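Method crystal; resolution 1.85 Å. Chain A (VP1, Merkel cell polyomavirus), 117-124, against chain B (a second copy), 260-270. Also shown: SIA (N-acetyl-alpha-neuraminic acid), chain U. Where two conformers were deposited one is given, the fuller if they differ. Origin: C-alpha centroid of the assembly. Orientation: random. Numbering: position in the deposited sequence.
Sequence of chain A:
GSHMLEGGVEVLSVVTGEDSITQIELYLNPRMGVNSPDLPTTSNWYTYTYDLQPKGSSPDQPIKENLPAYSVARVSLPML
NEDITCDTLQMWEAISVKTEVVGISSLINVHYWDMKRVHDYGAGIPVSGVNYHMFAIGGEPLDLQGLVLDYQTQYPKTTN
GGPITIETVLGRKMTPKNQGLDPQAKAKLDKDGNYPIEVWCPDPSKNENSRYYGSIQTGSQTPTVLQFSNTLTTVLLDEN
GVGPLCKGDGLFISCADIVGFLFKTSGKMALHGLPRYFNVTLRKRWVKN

Chain A 117-124: RVHDYGAG
Chain B (260-270) GFLFKTSGKMA

The anchor of this contact is a side chain reading a turn. His A119, extended in backbone (phi/psi -167/173) with chi1 p and chi2 -125°, donates from NE2 to the carbonyl O of Gly B267 at 2.8 Å. Water 1 lies 3.2 Å from the same NE2 and donates to Lys B264 O and Lys B268 O, 3.0 Å each, tying the histidine to the base of the B turn. A second water bridges backbones, donating to Tyr A121 O and accepting from Met B269 N, both at 2.8 Å.

Two turns meet here. His A119 to Gly A122 forms a type II turn, closed by Gly A122 N to His A119 O at 2.9 Å; Lys B264 to Gly B267 forms a type I turn, closed by Gly B267 N to Lys B264 O at 2.9 Å, at the tip of a hairpin whose strands pair Leu B262 with Ala B270. The register sets Tyr A121 CA 4.9 Å from Gly B267 CA and Gly A122 CA 4.6 Å from Lys B268 CA, with chains locally parallel. Such closeness permits CA-H...O contacts: Gly B267 CA to Asp A120 O and Lys B268 CA to Tyr A121 O, 3.4 Å each. Glycine is required at B267: its phi/psi of 112/-17 would jam a CB against the preceding carbonyl, and that CB would also strike Asp A120 O.

Met B269 (m, t, p) organizes the apolar side. Its SD accepts a weak hydrogen bond from Ala A123 N at 3.4 Å, touches Val A118 CG2 at 3.4 Å, and sits obliquely 4.4 Å from the His A119 ring centroid. Ala A123 CB packs 4.1 Å from Met B269 CE and 4.2 Å from Phe B261 CE1. His A119 CE1 meets Phe B263 CD2 edge to edge at 3.9 Å.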

# COMPACT_ATOMS: atom_id res chain seq x y z
N ARG A 117 16.15 -17.30 16.02
CA ARG A 117 14.78 -17.79 15.87
C ARG A 117 13.76 -16.72 16.24
O ARG A 117 14.04 -15.83 17.06
CB ARG A 117 14.55 -19.02 16.75
CG ARG A 117 15.40 -20.24 16.44
CD ARG A 117 15.11 -21.29 17.49
NE ARG A 117 15.94 -22.49 17.39
CZ ARG A 117 15.51 -23.66 16.93
NH1 ARG A 117 14.26 -23.80 16.49
NH2 ARG A 117 16.33 -24.71 16.92
N VAL A 118 12.57 -16.81 15.65
CA VAL A 118 11.47 -15.89 15.97
C VAL A 118 10.93 -16.11 17.39
O VAL A 118 10.46 -15.16 18.03
CB VAL A 118 10.34 -15.94 14.91
CG1 VAL A 118 10.92 -15.83 13.49
CG2 VAL A 118 9.51 -17.18 15.04
N HIS A 119 11.02 -17.35 17.88
CA HIS A 119 10.72 -17.71 19.26
C HIS A 119 11.26 -19.12 19.47
O HIS A 119 11.70 -19.76 18.51
CB HIS A 119 9.22 -17.63 19.58
CG HIS A 119 8.35 -18.40 18.63
ND1 HIS A 119 7.30 -17.82 17.95
CD2 HIS A 119 8.37 -19.70 18.25
CE1 HIS A 119 6.71 -18.73 17.19
NE2 HIS A 119 7.34 -19.88 17.36
N ASP A 120 11.23 -19.62 20.71
CA ASP A 120 11.75 -20.96 21.00
C ASP A 120 11.14 -22.03 20.09
O ASP A 120 9.91 -22.07 19.90
CB ASP A 120 11.50 -21.33 22.46
CG ASP A 120 12.46 -20.63 23.41
OD1 ASP A 120 13.50 -20.10 22.96
OD2 ASP A 120 12.17 -20.62 24.63
N TYR A 121 12.00 -22.87 19.52
CA TYR A 121 11.64 -23.97 18.60
C TYR A 121 11.15 -23.51 17.22
O TYR A 121 10.85 -24.34 16.36
CB TYR A 121 10.63 -24.94 19.24
CG TYR A 121 11.14 -25.54 20.53
CD1 TYR A 121 10.65 -25.10 21.76
CD2 TYR A 121 12.14 -26.52 20.53
CE1 TYR A 121 11.13 -25.64 22.96
CE2 TYR A 121 12.63 -27.06 21.72
CZ TYR A 121 12.12 -26.61 22.92
OH TYR A 121 12.60 -27.15 24.09
N GLY A 122 11.10 -22.20 17.01
CA GLY A 122 10.58 -21.66 15.75
C GLY A 122 11.60 -21.57 14.63
O GLY A 122 12.76 -21.96 14.80
N ALA A 123 11.16 -21.06 13.49
CA ALA A 123 12.02 -20.85 12.34
C ALA A 123 12.92 -19.63 12.53
O ALA A 123 12.74 -18.84 13.47
CB ALA A 123 11.18 -20.69 11.07
N GLY A 124 13.90 -19.49 11.64
CA GLY A 124 14.74 -18.30 11.61
C GLY A 124 13.94 -17.04 11.28
O GLY A 124 12.92 -17.10 10.58
N GLY B 260 2.50 -18.57 3.87
CA GLY B 260 2.87 -18.28 5.25
C GLY B 260 3.10 -19.50 6.12
O GLY B 260 3.11 -20.63 5.62
N PHE B 261 3.29 -19.26 7.41
CA PHE B 261 3.60 -20.31 8.38
C PHE B 261 2.37 -20.80 9.11
O PHE B 261 1.49 -20.00 9.47
CB PHE B 261 4.57 -19.80 9.46
CG PHE B 261 5.93 -19.43 8.96
CD1 PHE B 261 6.87 -20.41 8.65
CD2 PHE B 261 6.30 -18.08 8.85
CE1 PHE B 261 8.15 -20.06 8.21
CE2 PHE B 261 7.58 -17.73 8.42
CZ PHE B 261 8.50 -18.72 8.09
N LEU B 262 2.32 -22.11 9.35
CA LEU B 262 1.46 -22.69 10.35
C LEU B 262 2.24 -22.66 11.66
O LEU B 262 3.32 -23.26 11.76
CB LEU B 262 1.07 -24.12 9.99
CG LEU B 262 0.10 -24.85 10.94
CD1 LEU B 262 -1.29 -24.21 10.96
CD2 LEU B 262 0.01 -26.33 10.59
N PHE B 263 1.71 -21.95 12.64
CA PHE B 263 2.35 -21.81 13.95
C PHE B 263 1.82 -22.86 14.90
O PHE B 263 0.64 -22.83 15.25
CB PHE B 263 2.07 -20.42 14.52
CG PHE B 263 2.83 -19.31 13.84
CD1 PHE B 263 2.36 -18.74 12.67
CD2 PHE B 263 4.02 -18.85 14.38
CE1 PHE B 263 3.06 -17.71 12.04
CE2 PHE B 263 4.74 -17.82 13.76
CZ PHE B 263 4.26 -17.25 12.58
N LYS B 264 2.69 -23.78 15.30
CA LYS B 264 2.29 -24.90 16.15
C LYS B 264 2.53 -24.57 17.63
O LYS B 264 3.44 -23.82 17.96
CB LYS B 264 3.05 -26.17 15.75
CG LYS B 264 2.89 -26.53 14.28
CD LYS B 264 3.76 -27.72 13.90
CE LYS B 264 3.52 -28.13 12.45
NZ LYS B 264 4.49 -29.15 11.99
N THR B 265 1.71 -25.15 18.51
CA THR B 265 1.74 -24.90 19.95
C THR B 265 3.16 -24.88 20.55
O THR B 265 3.48 -24.00 21.34
CB THR B 265 0.88 -25.95 20.72
OG1 THR B 265 -0.42 -26.03 20.11
CG2 THR B 265 0.71 -25.57 22.20
N SER B 266 3.98 -25.85 20.18
CA SER B 266 5.33 -26.01 20.73
C SER B 266 6.29 -24.88 20.36
O SER B 266 7.34 -24.72 21.00
CB SER B 266 5.92 -27.32 20.22
OG SER B 266 6.00 -27.26 18.80
N GLY B 267 5.94 -24.11 19.33
CA GLY B 267 6.83 -23.08 18.79
C GLY B 267 7.31 -23.44 17.39
O GLY B 267 7.79 -22.57 16.66
N LYS B 268 7.18 -24.71 17.02
CA LYS B 268 7.57 -25.17 15.69
C LYS B 268 6.75 -24.45 14.62
O LYS B 268 5.59 -24.09 14.85
CB LYS B 268 7.39 -26.69 15.55
CG LYS B 268 8.15 -27.53 16.58
CD LYS B 268 9.62 -27.65 16.27
CE LYS B 268 10.36 -28.43 17.37
NZ LYS B 268 10.09 -29.89 17.34
N MET B 269 7.38 -24.22 13.47
CA MET B 269 6.73 -23.56 12.35
C MET B 269 6.98 -24.31 11.04
O MET B 269 8.10 -24.74 10.78
CB MET B 269 7.23 -22.13 12.22
CG MET B 269 6.93 -21.26 13.46
SD MET B 269 7.98 -19.83 13.59
CE MET B 269 7.62 -18.97 12.05
N ALA B 270 5.93 -24.41 10.23
CA ALA B 270 6.01 -25.03 8.91
C ALA B 270 5.41 -24.08 7.86
O ALA B 270 4.41 -23.43 8.12
CB ALA B 270 5.28 -26.36 8.90
C1 SIA U . 5.90 -30.53 17.80
C2 SIA U . 5.13 -31.80 17.45
C3 SIA U . 4.06 -31.47 16.39
C4 SIA U . 4.61 -31.26 14.97
C5 SIA U . 5.54 -32.40 14.56
C6 SIA U . 6.60 -32.68 15.63
C7 SIA U . 7.40 -33.95 15.26
C8 SIA U . 8.74 -34.10 16.01
C9 SIA U . 8.58 -34.55 17.46
C10 SIA U . 5.94 -32.81 12.17
C11 SIA U . 6.62 -32.31 10.94
N5 SIA U . 6.13 -32.07 13.28
O1A SIA U . 5.30 -29.42 17.75
O1B SIA U . 7.10 -30.60 18.15
O4 SIA U . 3.53 -31.18 14.02
O6 SIA U . 6.01 -32.83 16.94
O7 SIA U . 6.58 -35.11 15.43
O8 SIA U . 9.57 -35.06 15.34
O9 SIA U . 8.68 -33.40 18.29
O10 SIA U . 5.26 -33.82 12.16
O HOH W 1 4.81 -21.64 16.42
O HOH W 2 10.15 -24.82 13.69